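Local structure of catalase (Pseudomonas syringae, 1M7S) at residues E81-F86 with T110-A115; T101-H106 with E179-G184; N125-F130 with A168-T173; K252-V257 with I287-L292. The protein decomposes hydrogen peroxide into water and oxygen with the help of heme, protecting cells from the toxic effects of the peroxide. One frame throughout, in Å; residues are numbered along the deposited sequence.

From the N terminus, interaction 1 comes first: it pairs strand 82-90 with strand 107-114 and closes the loop between them. That loop contains residues 101-106, which meet 179-184, so interaction 2 crosses interaction 1, tying the loop before strand 107-114 to the loop that follows helix 169-176. Interaction 3 falls wholly within that span and ties the loop after strand 117-124 to the start of the helix; P105 CB packs on F126 CD2 at 3.7 Å where the two touch. Interaction 4 follows in series and pairs two later strands of the same curled sheet as interaction 1. Its M290 SD lies 3.8 Å from V85 CG2, bringing interactions 1 and 4 together inside the barrel.

Interaction 1: E81-F86 with T110-A115; sequences EKTPVF and TKFYTA
Backbone bonds tie P84 and F86 to K111 and Y113. Y113 N donates to P84 O at 3.0 Å with an N-H...O angle of 174°, and K111 N donates to F86 O at 2.8 Å. F86 N returns a bond to K111 O, which makes F86 and K111 an antiparallel hydrogen-bonded pair and V85 and F112 the non-hydrogen-bonded pair beside it. The strand directions differ by 150°.

On the V85 and F112 face, the two side chains lie side by side, with V85 CG1 3.8 Å from F112 CD2. T110 CG2 touches V85 CG1 at 3.9 Å and also covers one face of the F112 ring toward its rim, while T83 CG2 comes to the ring edge. Y113 contributes differently. Its CG, anti to the carbonyl carbon (chi1 -63°), lays the ring along P84-F86, so its edge rather than its face meets P84 O, 3.4 Å from CD2. Further out, Y113 OH reaches F86 CB at 3.6 Å, and K111 CG sits over one ring face.

Where the first strand begins and the second ends, a water donates to E81 OE2 and T83 OG1 and accepts from A115 N at 2.9 Å. Polar tips are held from outside: E81 by a salt bridge to K78, K111 by one to D120, and Y113 OH by V349 O.

Within the beta barrel of the catalase fold, strand 55-64 bonds to the backbone of T83 and V85, and strand 117-124 to that of T110 and F112; the F112 ring stacks with W119 and meets F62 edge-to-face.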
loop_
_atom_site.group_PDB
_atom_site.type_symbol
_atom_site.label_atom_id
_atom_site.label_comp_id
_atom_site.label_asym_id
_atom_site.label_seq_id
_atom_site.Cartn_x
_atom_site.Cartn_y
_atom_site.Cartn_z
ATOM N N GLU A 81 39.432 12.916 -5.843
ATOM C CA GLU A 81 38.434 12.307 -4.975
ATOM C C GLU A 81 37.808 11.130 -5.732
ATOM O O GLU A 81 37.354 11.346 -6.852
ATOM C CB GLU A 81 37.333 13.294 -4.581
ATOM C CG GLU A 81 36.222 12.642 -3.757
ATOM C CD GLU A 81 36.515 12.595 -2.280
ATOM O OE1 GLU A 81 37.563 13.170 -1.877
ATOM O OE2 GLU A 81 35.721 12.050 -1.473
ATOM N N LYS A 82 37.708 9.986 -5.066
ATOM C CA LYS A 82 37.099 8.805 -5.715
ATOM C C LYS A 82 35.785 8.537 -5.018
ATOM O O LYS A 82 35.720 8.430 -3.788
ATOM C CB LYS A 82 38.047 7.616 -5.602
ATOM C CG LYS A 82 37.859 6.488 -6.580
ATOM C CD LYS A 82 39.034 5.518 -6.534
ATOM C CE LYS A 82 40.390 6.188 -6.709
ATOM N NZ LYS A 82 40.556 6.871 -8.037
ATOM N N THR A 83 34.714 8.433 -5.841
ATOM C CA THR A 83 33.382 8.249 -5.295
ATOM C C THR A 83 32.708 7.023 -5.939
ATOM O O THR A 83 32.705 6.967 -7.156
ATOM C CB THR A 83 32.559 9.510 -5.684
ATOM O OG1 THR A 83 33.077 10.647 -4.938
ATOM C CG2 THR A 83 31.105 9.345 -5.304
ATOM N N PRO A 84 32.245 6.105 -5.155
ATOM C CA PRO A 84 31.516 4.935 -5.701
ATOM C C PRO A 84 30.234 5.451 -6.365
ATOM O O PRO A 84 29.640 6.381 -5.851
ATOM C CB PRO A 84 31.139 4.069 -4.519
ATOM C CG PRO A 84 31.740 4.746 -3.316
ATOM C CD PRO A 84 32.181 6.149 -3.689
ATOM N N VAL A 85 29.778 4.774 -7.401
ATOM C CA VAL A 85 28.519 5.091 -8.041
ATOM C C VAL A 85 27.654 3.850 -8.251
ATOM O O VAL A 85 28.171 2.724 -8.343
ATOM C CB VAL A 85 28.752 5.709 -9.447
ATOM C CG1 VAL A 85 29.586 7.020 -9.410
ATOM C CG2 VAL A 85 29.462 4.814 -10.457
ATOM N N PHE A 86 26.378 4.099 -8.557
ATOM C CA PHE A 86 25.469 3.062 -9.019
ATOM C C PHE A 86 24.893 3.724 -10.290
ATOM O O PHE A 86 24.465 4.896 -10.151
ATOM C CB PHE A 86 24.408 2.714 -7.985
ATOM C CG PHE A 86 23.516 1.580 -8.462
ATOM C CD1 PHE A 86 23.712 0.309 -7.980
ATOM C CD2 PHE A 86 22.540 1.842 -9.434
ATOM C CE1 PHE A 86 22.933 -0.765 -8.427
ATOM C CE2 PHE A 86 21.756 0.750 -9.868
ATOM C CZ PHE A 86 21.961 -0.522 -9.411
ATOM N N THR A 110 23.004 8.415 -12.632
ATOM C CA THR A 110 24.196 8.072 -11.818
ATOM C C THR A 110 23.960 8.522 -10.385
ATOM O O THR A 110 23.641 9.698 -10.160
ATOM C CB THR A 110 25.424 8.802 -12.380
ATOM O OG1 THR A 110 25.640 8.438 -13.740
ATOM C CG2 THR A 110 26.707 8.415 -11.586
ATOM N N LYS A 111 23.990 7.591 -9.427
ATOM C CA LYS A 111 23.909 7.895 -8.021
ATOM C C LYS A 111 25.381 7.971 -7.504
ATOM O O LYS A 111 26.059 6.945 -7.575
ATOM C CB LYS A 111 23.190 6.783 -7.271
ATOM C CG LYS A 111 23.116 6.973 -5.770
ATOM C CD LYS A 111 22.169 6.001 -5.037
ATOM C CE LYS A 111 20.709 6.225 -5.449
ATOM N NZ LYS A 111 20.231 7.607 -5.129
ATOM N N PHE A 112 25.776 9.163 -7.076
ATOM C CA PHE A 112 27.177 9.257 -6.582
ATOM C C PHE A 112 27.137 9.181 -5.068
ATOM O O PHE A 112 26.413 9.962 -4.442
ATOM C CB PHE A 112 27.749 10.614 -6.937
ATOM C CG PHE A 112 28.057 10.925 -8.358
ATOM C CD1 PHE A 112 27.065 11.411 -9.216
ATOM C CD2 PHE A 112 29.331 10.776 -8.876
ATOM C CE1 PHE A 112 27.367 11.762 -10.522
ATOM C CE2 PHE A 112 29.622 11.118 -10.178
ATOM C CZ PHE A 112 28.646 11.626 -11.037
ATOM N N TYR A 113 27.794 8.224 -4.431
ATOM C CA TYR A 113 27.703 8.087 -2.985
ATOM C C TYR A 113 28.852 8.947 -2.386
ATOM O O TYR A 113 29.859 8.344 -2.024
ATOM C CB TYR A 113 27.836 6.648 -2.567
ATOM C CG TYR A 113 26.751 5.678 -3.071
ATOM C CD1 TYR A 113 25.617 5.470 -2.349
ATOM C CD2 TYR A 113 26.954 4.997 -4.247
ATOM C CE1 TYR A 113 24.632 4.565 -2.783
ATOM C CE2 TYR A 113 26.004 4.063 -4.719
ATOM C CZ TYR A 113 24.864 3.878 -3.964
ATOM O OH TYR A 113 23.919 2.963 -4.410
ATOM N N THR A 114 28.656 10.249 -2.450
ATOM C CA THR A 114 29.748 11.169 -2.071
ATOM C C THR A 114 29.923 11.259 -0.572
ATOM O O THR A 114 29.118 10.895 0.268
ATOM C CB THR A 114 29.622 12.618 -2.591
ATOM O OG1 THR A 114 28.869 13.411 -1.680
ATOM C CG2 THR A 114 28.976 12.647 -3.983
ATOM N N ALA A 115 31.076 11.879 -0.256
ATOM C CA ALA A 115 31.426 12.101 1.160
ATOM C C ALA A 115 30.597 13.180 1.801
ATOM O O ALA A 115 30.749 13.385 3.019
ATOM C CB ALA A 115 32.924 12.507 1.130
HETATM O O HOH W 1 32.995 12.138 -2.481
#

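Interaction 2: T101-H106 with E179-G184; sequences TLRDPH and EGTPAG
H106 holds CG anti to the carbonyl carbon (chi1 -72°), which turns the imidazole tip to tip with P182, CE1 lying 3.4 Å from CD. T181 has OG1 between its backbone N and carbonyl carbon (chi1 51°); CG2 is thereby left to reach T101 O at 3.7 Å and to cover one face of the R103 guanidinium, offset toward its rim.

The one direct hydrogen bond runs from D104 N to G180 O, 3.2 Å long and fairly straight. Lacking a side chain, G180 lets R103 NH1 approach its CA to 4.2 Å.

Two loops meet here, one leading into strand 107-114 and the other leaving helix 169-176. They lie close to the heme pocket: the H106 side chain is about 6 Å from that of N124, a predicted active-site residue.

Water bridges the two backbones. One molecule donates to D104 O and to E179 O, each at 2.6 Å, and hydrogen-bonds H106 ND1 at the edge of the ring. A second accepts from R103 NH2 and donates to T181 OG1, which also bonds L221 O. Outside the segments, R103 NH1 bonds L175 O and D104 OD1 takes V92 N and V93 N.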
loop_
_atom_site.group_PDB
_atom_site.type_symbol
_atom_site.label_atom_id
_atom_site.label_comp_id
_atom_site.label_asym_id
_atom_site.label_seq_id
_atom_site.Cartn_x
_atom_site.Cartn_y
_atom_site.Cartn_z
ATOM N N THR A 101 15.323 -2.803 -28.291
ATOM C CA THR A 101 15.392 -2.225 -29.618
ATOM C C THR A 101 14.314 -1.191 -29.926
ATOM O O THR A 101 14.361 -0.501 -30.964
ATOM C CB THR A 101 15.188 -3.322 -30.710
ATOM O OG1 THR A 101 14.245 -4.311 -30.233
ATOM C CG2 THR A 101 16.491 -4.013 -31.016
ATOM N N LEU A 102 13.352 -0.963 -29.037
ATOM C CA LEU A 102 12.300 0.014 -29.331
ATOM C C LEU A 102 12.880 1.430 -29.372
ATOM O O LEU A 102 13.754 1.764 -28.557
ATOM C CB LEU A 102 11.175 -0.060 -28.313
ATOM C CG LEU A 102 10.395 -1.397 -28.277
ATOM C CD1 LEU A 102 9.152 -1.152 -27.399
ATOM C CD2 LEU A 102 10.012 -1.862 -29.652
ATOM N N ARG A 103 12.442 2.186 -30.350
ATOM C CA ARG A 103 12.918 3.558 -30.565
ATOM C C ARG A 103 12.576 4.440 -29.378
ATOM O O ARG A 103 11.405 4.544 -29.020
ATOM C CB ARG A 103 12.285 4.143 -31.848
ATOM C CG ARG A 103 12.732 5.636 -32.033
ATOM C CD ARG A 103 12.071 6.132 -33.349
ATOM N NE ARG A 103 12.469 5.198 -34.420
ATOM C CZ ARG A 103 13.700 5.239 -34.949
ATOM N NH1 ARG A 103 14.696 6.076 -34.622
ATOM N NH2 ARG A 103 13.942 4.327 -35.867
ATOM N N ASP A 104 13.552 5.129 -28.768
ATOM C CA ASP A 104 13.256 5.984 -27.612
ATOM C C ASP A 104 14.557 6.683 -27.221
ATOM O O ASP A 104 15.642 6.216 -27.606
ATOM C CB ASP A 104 12.974 5.046 -26.412
ATOM C CG ASP A 104 11.588 5.011 -25.812
ATOM O OD1 ASP A 104 11.347 4.186 -24.865
ATOM O OD2 ASP A 104 10.697 5.790 -26.249
ATOM N N PRO A 105 14.471 7.702 -26.388
ATOM C CA PRO A 105 15.635 8.269 -25.712
ATOM C C PRO A 105 16.031 7.178 -24.715
ATOM O O PRO A 105 15.231 6.240 -24.424
ATOM C CB PRO A 105 15.163 9.481 -24.879
ATOM C CG PRO A 105 13.724 9.624 -25.343
ATOM C CD PRO A 105 13.243 8.242 -25.823
ATOM N N HIS A 106 17.232 7.216 -24.167
ATOM C CA HIS A 106 17.661 6.253 -23.153
ATOM C C HIS A 106 18.170 7.012 -21.929
ATOM O O HIS A 106 18.961 7.955 -22.080
ATOM C CB HIS A 106 18.714 5.265 -23.684
ATOM C CG HIS A 106 18.026 4.318 -24.631
ATOM N ND1 HIS A 106 17.896 4.603 -25.978
ATOM C CD2 HIS A 106 17.365 3.149 -24.366
ATOM C CE1 HIS A 106 17.201 3.614 -26.532
ATOM N NE2 HIS A 106 16.894 2.746 -25.587
ATOM N N GLU A 179 20.020 7.770 -33.499
ATOM C CA GLU A 179 20.353 7.923 -32.082
ATOM C C GLU A 179 19.234 7.359 -31.211
ATOM O O GLU A 179 19.371 7.028 -30.035
ATOM C CB GLU A 179 20.516 9.408 -31.729
ATOM C CG GLU A 179 21.614 10.100 -32.523
ATOM C CD GLU A 179 23.006 9.666 -32.138
ATOM O OE1 GLU A 179 23.219 8.895 -31.174
ATOM O OE2 GLU A 179 23.978 10.093 -32.813
ATOM N N GLY A 180 18.040 7.263 -31.791
ATOM C CA GLY A 180 16.887 6.645 -31.131
ATOM C C GLY A 180 17.041 5.145 -30.940
ATOM O O GLY A 180 16.358 4.531 -30.083
ATOM N N THR A 181 17.992 4.468 -31.610
ATOM C CA THR A 181 18.212 3.038 -31.400
ATOM C C THR A 181 19.701 2.693 -31.284
ATOM O O THR A 181 20.366 2.250 -32.238
ATOM C CB THR A 181 17.623 2.231 -32.575
ATOM O OG1 THR A 181 18.134 2.800 -33.813
ATOM C CG2 THR A 181 16.109 2.282 -32.693
ATOM N N PRO A 182 20.260 2.844 -30.107
ATOM C CA PRO A 182 21.661 2.566 -29.785
ATOM C C PRO A 182 22.032 1.093 -29.903
ATOM O O PRO A 182 21.213 0.200 -29.608
ATOM C CB PRO A 182 21.897 3.009 -28.317
ATOM C CG PRO A 182 20.700 3.925 -28.097
ATOM C CD PRO A 182 19.558 3.356 -28.912
ATOM N N ALA A 183 23.297 0.820 -30.206
ATOM C CA ALA A 183 23.761 -0.587 -30.251
ATOM C C ALA A 183 24.110 -1.080 -28.845
ATOM O O ALA A 183 24.103 -2.316 -28.602
ATOM C CB ALA A 183 24.971 -0.715 -31.152
ATOM N N GLY A 184 24.363 -0.158 -27.923
ATOM C CA GLY A 184 24.651 -0.570 -26.549
ATOM C C GLY A 184 24.679 0.676 -25.661
ATOM O O GLY A 184 25.092 1.749 -26.127
HETATM O O HOH W 2 17.096 3.757 -36.142
HETATM O O HOH W 3 18.249 6.610 -27.775
#

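Interaction 3: N125-F130 with A168-T173; sequences NFPTFF and ATRTLT
F130 and A168 bring their CA atoms within 4.2 Å where an irregular segment, N125-F130, runs past the start of the helix that takes in T169-T173. A water bridges the two backbones, donating to F129 O at 2.7 Å and accepting from T171 N at 3.0 Å, which gives a partner to an amide in the first turn of the helix.

T171 has the largest share of the contact, using both branches. Its OG1 is hydrogen-bonded to T128 OG1 at 2.7 Å. Its CG2, anti to the backbone N (chi1 -50° for OG1), lies over the face of the F130 ring, 3.6 Å from the centroid and 15° off the normal: a CH-pi contact. The F130 ring also touches L172 CD2 through CE2, at 3.8 Å.

R170, extended from CG to NE, crosses T128 at about a right angle; its NH1 donates to T128 OG1 at 3.1 Å, so that hydroxyl is gripped by two partners.

F129 points away from the helix and touches the heme, with F130 CD1 over the centre of one ring face, linking heme wall and helix through adjacent residues. Behind helix 169-176, R170 packs on helix 413-421 and L172 on M449 of helix 443-456.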
loop_
_atom_site.group_PDB
_atom_site.type_symbol
_atom_site.label_atom_id
_atom_site.label_comp_id
_atom_site.label_asym_id
_atom_site.label_seq_id
_atom_site.Cartn_x
_atom_site.Cartn_y
_atom_site.Cartn_z
ATOM N N ASN A 125 20.704 10.054 -22.868
ATOM C CA ASN A 125 21.694 10.195 -23.950
ATOM C C ASN A 125 21.332 11.435 -24.746
ATOM O O ASN A 125 22.254 12.169 -25.158
ATOM C CB ASN A 125 21.773 8.905 -24.789
ATOM C CG ASN A 125 20.508 8.645 -25.597
ATOM O OD1 ASN A 125 19.402 8.929 -25.127
ATOM N ND2 ASN A 125 20.622 8.112 -26.825
ATOM N N PHE A 126 20.053 11.801 -24.945
ATOM C CA PHE A 126 19.787 13.005 -25.752
ATOM C C PHE A 126 20.071 14.245 -24.914
ATOM O O PHE A 126 19.692 14.308 -23.745
ATOM C CB PHE A 126 18.321 13.081 -26.196
ATOM C CG PHE A 126 17.814 12.015 -27.117
ATOM C CD1 PHE A 126 18.648 11.145 -27.787
ATOM C CD2 PHE A 126 16.425 11.949 -27.334
ATOM C CE1 PHE A 126 18.133 10.150 -28.608
ATOM C CE2 PHE A 126 15.925 10.988 -28.213
ATOM C CZ PHE A 126 16.774 10.093 -28.843
ATOM N N PRO A 127 20.694 15.260 -25.481
ATOM C CA PRO A 127 21.065 16.435 -24.666
ATOM C C PRO A 127 19.965 17.444 -24.443
ATOM O O PRO A 127 20.064 18.481 -23.774
ATOM C CB PRO A 127 22.213 17.080 -25.481
ATOM C CG PRO A 127 21.758 16.741 -26.873
ATOM C CD PRO A 127 21.276 15.279 -26.826
ATOM N N THR A 128 18.805 17.224 -25.108
ATOM C CA THR A 128 17.672 18.138 -25.039
ATOM C C THR A 128 16.421 17.272 -24.771
ATOM O O THR A 128 16.467 16.074 -25.026
ATOM C CB THR A 128 17.461 18.946 -26.331
ATOM O OG1 THR A 128 17.479 18.149 -27.522
ATOM C CG2 THR A 128 18.602 19.974 -26.403
ATOM N N PHE A 129 15.336 17.935 -24.411
ATOM C CA PHE A 129 14.080 17.212 -24.149
ATOM C C PHE A 129 12.975 17.762 -25.040
ATOM O O PHE A 129 13.202 18.737 -25.785
ATOM C CB PHE A 129 13.724 17.387 -22.670
ATOM C CG PHE A 129 12.849 16.245 -22.216
ATOM C CD1 PHE A 129 11.559 16.486 -21.750
ATOM C CD2 PHE A 129 13.331 14.949 -22.262
ATOM C CE1 PHE A 129 10.791 15.420 -21.337
ATOM C CE2 PHE A 129 12.550 13.881 -21.857
ATOM C CZ PHE A 129 11.265 14.127 -21.401
ATOM N N PHE A 130 11.839 17.095 -25.107
ATOM C CA PHE A 130 10.772 17.511 -26.001
ATOM C C PHE A 130 10.007 18.699 -25.466
ATOM O O PHE A 130 9.358 19.373 -26.293
ATOM C CB PHE A 130 9.798 16.340 -26.207
ATOM C CG PHE A 130 10.500 15.047 -26.564
ATOM C CD1 PHE A 130 10.833 14.112 -25.595
ATOM C CD2 PHE A 130 10.698 14.735 -27.895
ATOM C CE1 PHE A 130 11.450 12.919 -25.950
ATOM C CE2 PHE A 130 11.289 13.540 -28.270
ATOM C CZ PHE A 130 11.682 12.635 -27.299
ATOM N N ALA A 168 9.191 20.894 -29.368
ATOM C CA ALA A 168 9.642 19.495 -29.482
ATOM C C ALA A 168 10.373 19.097 -30.768
ATOM O O ALA A 168 10.988 18.037 -30.858
ATOM C CB ALA A 168 8.423 18.609 -29.418
ATOM N N THR A 169 10.507 20.039 -31.713
ATOM C CA THR A 169 11.094 19.754 -33.008
ATOM C C THR A 169 12.519 19.239 -32.913
ATOM O O THR A 169 12.873 18.231 -33.563
ATOM C CB THR A 169 11.014 20.981 -33.948
ATOM O OG1 THR A 169 9.652 21.414 -33.931
ATOM C CG2 THR A 169 11.410 20.752 -35.412
ATOM N N ARG A 170 13.364 19.893 -32.108
ATOM C CA ARG A 170 14.776 19.406 -32.079
ATOM C C ARG A 170 14.845 18.004 -31.497
ATOM O O ARG A 170 15.524 17.125 -32.055
ATOM C CB ARG A 170 15.559 20.419 -31.201
ATOM C CG ARG A 170 17.073 20.100 -31.186
ATOM C CD ARG A 170 17.760 20.827 -30.005
ATOM N NE ARG A 170 19.196 20.680 -30.273
ATOM C CZ ARG A 170 20.030 19.642 -30.163
ATOM N NH1 ARG A 170 19.716 18.490 -29.603
ATOM N NH2 ARG A 170 21.270 19.859 -30.615
ATOM N N THR A 171 14.199 17.729 -30.376
ATOM C CA THR A 171 14.309 16.388 -29.790
ATOM C C THR A 171 13.575 15.314 -30.567
ATOM O O THR A 171 14.014 14.152 -30.593
ATOM C CB THR A 171 13.997 16.385 -28.284
ATOM O OG1 THR A 171 14.826 17.470 -27.750
ATOM C CG2 THR A 171 14.368 15.087 -27.606
ATOM N N LEU A 172 12.464 15.592 -31.264
ATOM C CA LEU A 172 11.870 14.609 -32.152
ATOM C C LEU A 172 12.813 14.286 -33.304
ATOM O O LEU A 172 12.847 13.161 -33.800
ATOM C CB LEU A 172 10.549 15.162 -32.765
ATOM C CG LEU A 172 9.451 15.224 -31.695
ATOM C CD1 LEU A 172 8.315 16.064 -32.271
ATOM C CD2 LEU A 172 9.047 13.785 -31.359
ATOM N N THR A 173 13.648 15.217 -33.715
ATOM C CA THR A 173 14.661 14.965 -34.774
ATOM C C THR A 173 15.671 13.978 -34.230
ATOM O O THR A 173 15.972 12.972 -34.909
ATOM C CB THR A 173 15.349 16.304 -35.138
ATOM O OG1 THR A 173 14.329 17.111 -35.725
ATOM C CG2 THR A 173 16.505 16.200 -36.123
HETATM O O HOH W 4 13.088 19.640 -28.371
#

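Interaction 4: K252-V257 with I287-L292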
loop_
_atom_site.group_PDB
_atom_site.type_symbol
_atom_site.label_atom_id
_atom_site.label_comp_id
_atom_site.label_asym_id
_atom_site.label_seq_id
_atom_site.Cartn_x
_atom_site.Cartn_y
_atom_site.Cartn_z
ATOM N N LYS A 252 33.866 3.173 -19.985
ATOM C CA LYS A 252 34.179 4.434 -19.341
ATOM C C LYS A 252 33.625 5.670 -20.045
ATOM O O LYS A 252 33.465 5.751 -21.256
ATOM C CB LYS A 252 35.717 4.632 -19.346
ATOM C CG LYS A 252 36.360 3.652 -18.336
ATOM C CD LYS A 252 37.863 3.472 -18.622
ATOM C CE LYS A 252 38.580 4.673 -19.122
ATOM N NZ LYS A 252 38.811 4.790 -20.584
ATOM N N TRP A 253 33.426 6.715 -19.199
ATOM C CA TRP A 253 32.970 7.985 -19.724
ATOM C C TRP A 253 33.724 9.140 -19.016
ATOM O O TRP A 253 33.934 9.115 -17.820
ATOM C CB TRP A 253 31.488 8.196 -19.447
ATOM C CG TRP A 253 30.519 7.385 -20.250
ATOM C CD1 TRP A 253 29.791 7.784 -21.331
ATOM C CD2 TRP A 253 30.170 6.032 -19.977
ATOM N NE1 TRP A 253 29.008 6.716 -21.775
ATOM C CE2 TRP A 253 29.212 5.645 -20.923
ATOM C CE3 TRP A 253 30.544 5.106 -18.975
ATOM C CZ2 TRP A 253 28.648 4.375 -20.932
ATOM C CZ3 TRP A 253 30.009 3.835 -19.005
ATOM C CH2 TRP A 253 29.034 3.462 -19.979
ATOM N N ASP A 254 34.186 10.097 -19.795
ATOM C CA ASP A 254 34.802 11.313 -19.277
ATOM C C ASP A 254 33.673 12.312 -19.010
ATOM O O ASP A 254 32.767 12.441 -19.858
ATOM C CB ASP A 254 35.801 11.916 -20.261
ATOM C CG ASP A 254 37.197 11.274 -20.105
ATOM O OD1 ASP A 254 37.443 10.594 -19.097
ATOM O OD2 ASP A 254 38.019 11.461 -21.025
ATOM N N LEU A 255 33.713 12.946 -17.848
ATOM C CA LEU A 255 32.714 13.980 -17.524
ATOM C C LEU A 255 33.236 15.359 -17.885
ATOM O O LEU A 255 34.320 15.777 -17.428
ATOM C CB LEU A 255 32.382 13.929 -16.021
ATOM C CG LEU A 255 31.336 14.917 -15.496
ATOM C CD1 LEU A 255 29.991 14.670 -16.230
ATOM C CD2 LEU A 255 31.192 14.799 -13.998
ATOM N N TYR A 256 32.447 16.067 -18.686
ATOM C CA TYR A 256 32.714 17.443 -19.049
ATOM C C TYR A 256 31.652 18.431 -18.550
ATOM O O TYR A 256 30.451 18.096 -18.482
ATOM C CB TYR A 256 32.797 17.566 -20.572
ATOM C CG TYR A 256 33.997 16.942 -21.217
ATOM C CD1 TYR A 256 33.990 15.572 -21.483
ATOM C CD2 TYR A 256 35.120 17.688 -21.586
ATOM C CE1 TYR A 256 35.078 14.967 -22.086
ATOM C CE2 TYR A 256 36.222 17.089 -22.182
ATOM C CZ TYR A 256 36.190 15.731 -22.409
ATOM O OH TYR A 256 37.244 15.081 -22.988
ATOM N N VAL A 257 32.096 19.680 -18.310
ATOM C CA VAL A 257 31.156 20.753 -17.953
ATOM C C VAL A 257 31.234 21.931 -18.927
ATOM O O VAL A 257 32.293 22.188 -19.513
ATOM C CB VAL A 257 31.231 21.301 -16.535
ATOM C CG1 VAL A 257 30.826 20.211 -15.519
ATOM C CG2 VAL A 257 32.596 21.898 -16.167
ATOM N N ILE A 287 36.278 17.209 -16.161
ATOM C CA ILE A 287 36.406 17.280 -14.723
ATOM C C ILE A 287 36.535 15.936 -14.018
ATOM O O ILE A 287 36.679 15.936 -12.774
ATOM C CB ILE A 287 35.230 18.039 -14.062
ATOM C CG1 ILE A 287 33.855 17.379 -14.323
ATOM C CG2 ILE A 287 35.201 19.489 -14.535
ATOM C CD1 ILE A 287 32.801 18.022 -13.398
ATOM N N GLY A 288 36.536 14.841 -14.770
ATOM C CA GLY A 288 36.662 13.535 -14.099
ATOM C C GLY A 288 36.373 12.405 -15.111
ATOM O O GLY A 288 36.055 12.647 -16.269
ATOM N N GLN A 289 36.339 11.206 -14.536
ATOM C CA GLN A 289 36.158 9.993 -15.348
ATOM C C GLN A 289 35.449 8.945 -14.514
ATOM O O GLN A 289 35.729 8.741 -13.330
ATOM C CB GLN A 289 37.447 9.454 -15.977
ATOM C CG GLN A 289 37.246 8.168 -16.787
ATOM C CD GLN A 289 38.569 7.722 -17.429
ATOM O OE1 GLN A 289 39.148 6.773 -16.887
ATOM N NE2 GLN A 289 39.035 8.281 -18.527
ATOM N N MET A 290 34.469 8.285 -15.188
ATOM C CA MET A 290 33.724 7.228 -14.482
ATOM C C MET A 290 33.972 5.890 -15.196
ATOM O O MET A 290 34.056 5.834 -16.417
ATOM C CB MET A 290 32.221 7.570 -14.479
ATOM C CG MET A 290 31.368 6.456 -13.860
ATOM S SD MET A 290 29.638 6.986 -13.593
ATOM C CE MET A 290 29.156 7.361 -15.248
ATOM N N VAL A 291 34.156 4.823 -14.444
ATOM C CA VAL A 291 34.322 3.494 -15.015
ATOM C C VAL A 291 33.246 2.615 -14.379
ATOM O O VAL A 291 33.069 2.648 -13.179
ATOM C CB VAL A 291 35.705 2.847 -14.738
ATOM C CG1 VAL A 291 35.958 2.771 -13.247
ATOM C CG2 VAL A 291 35.770 1.505 -15.416
ATOM N N LEU A 292 32.541 1.807 -15.156
ATOM C CA LEU A 292 31.513 0.929 -14.603
ATOM C C LEU A 292 32.107 -0.489 -14.648
ATOM O O LEU A 292 32.427 -0.968 -15.729
ATOM C CB LEU A 292 30.199 1.078 -15.395
ATOM C CG LEU A 292 29.601 2.501 -15.389
ATOM C CD1 LEU A 292 28.240 2.584 -16.095
ATOM C CD2 LEU A 292 29.502 3.051 -13.952
#
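W253 and M290 form an antiparallel hydrogen-bonded pair, M290 N to W253 O at 2.8 Å and W253 N to M290 O at 3.0 Å, on strands whose directions differ by 155°.

On the partly exposed face with K252 and V291, Q289 extends its chain to D254. Its NE2 donates to OD1 on the syn side at 2.9 Å, with the carboxylate and amide planes only 15° apart. The other end of that amide, OE1, lies 3.1 Å from K252 CE, and K252 CG packs against V291 CG2.

These strands, 252-260 and 284-295, are neighbours in the beta barrel of the catalase fold. Toward one end the register slips: I287 N donates to L255 O at 2.7 Å while L255 N donates to G288 O at 2.8 Å, the latter from above the carbonyl plane. I287 and G288 therefore both face L255, the definition of a classic beta bulge. I287 puts CG1 in the crowded position between its backbone N and carbonyl carbon (chi1 61°), and this carries CD1 to L255 CD2 at 3.7 Å and against V257 CG1.

W253, L255 and M290 are buried on the other face; there W253 CZ3 meets L292 CD1 at 3.6 Å, the side chains crossing at about a right angle, while W253 NE1 is bonded to M188 O and the indole meets F108 edge-to-face.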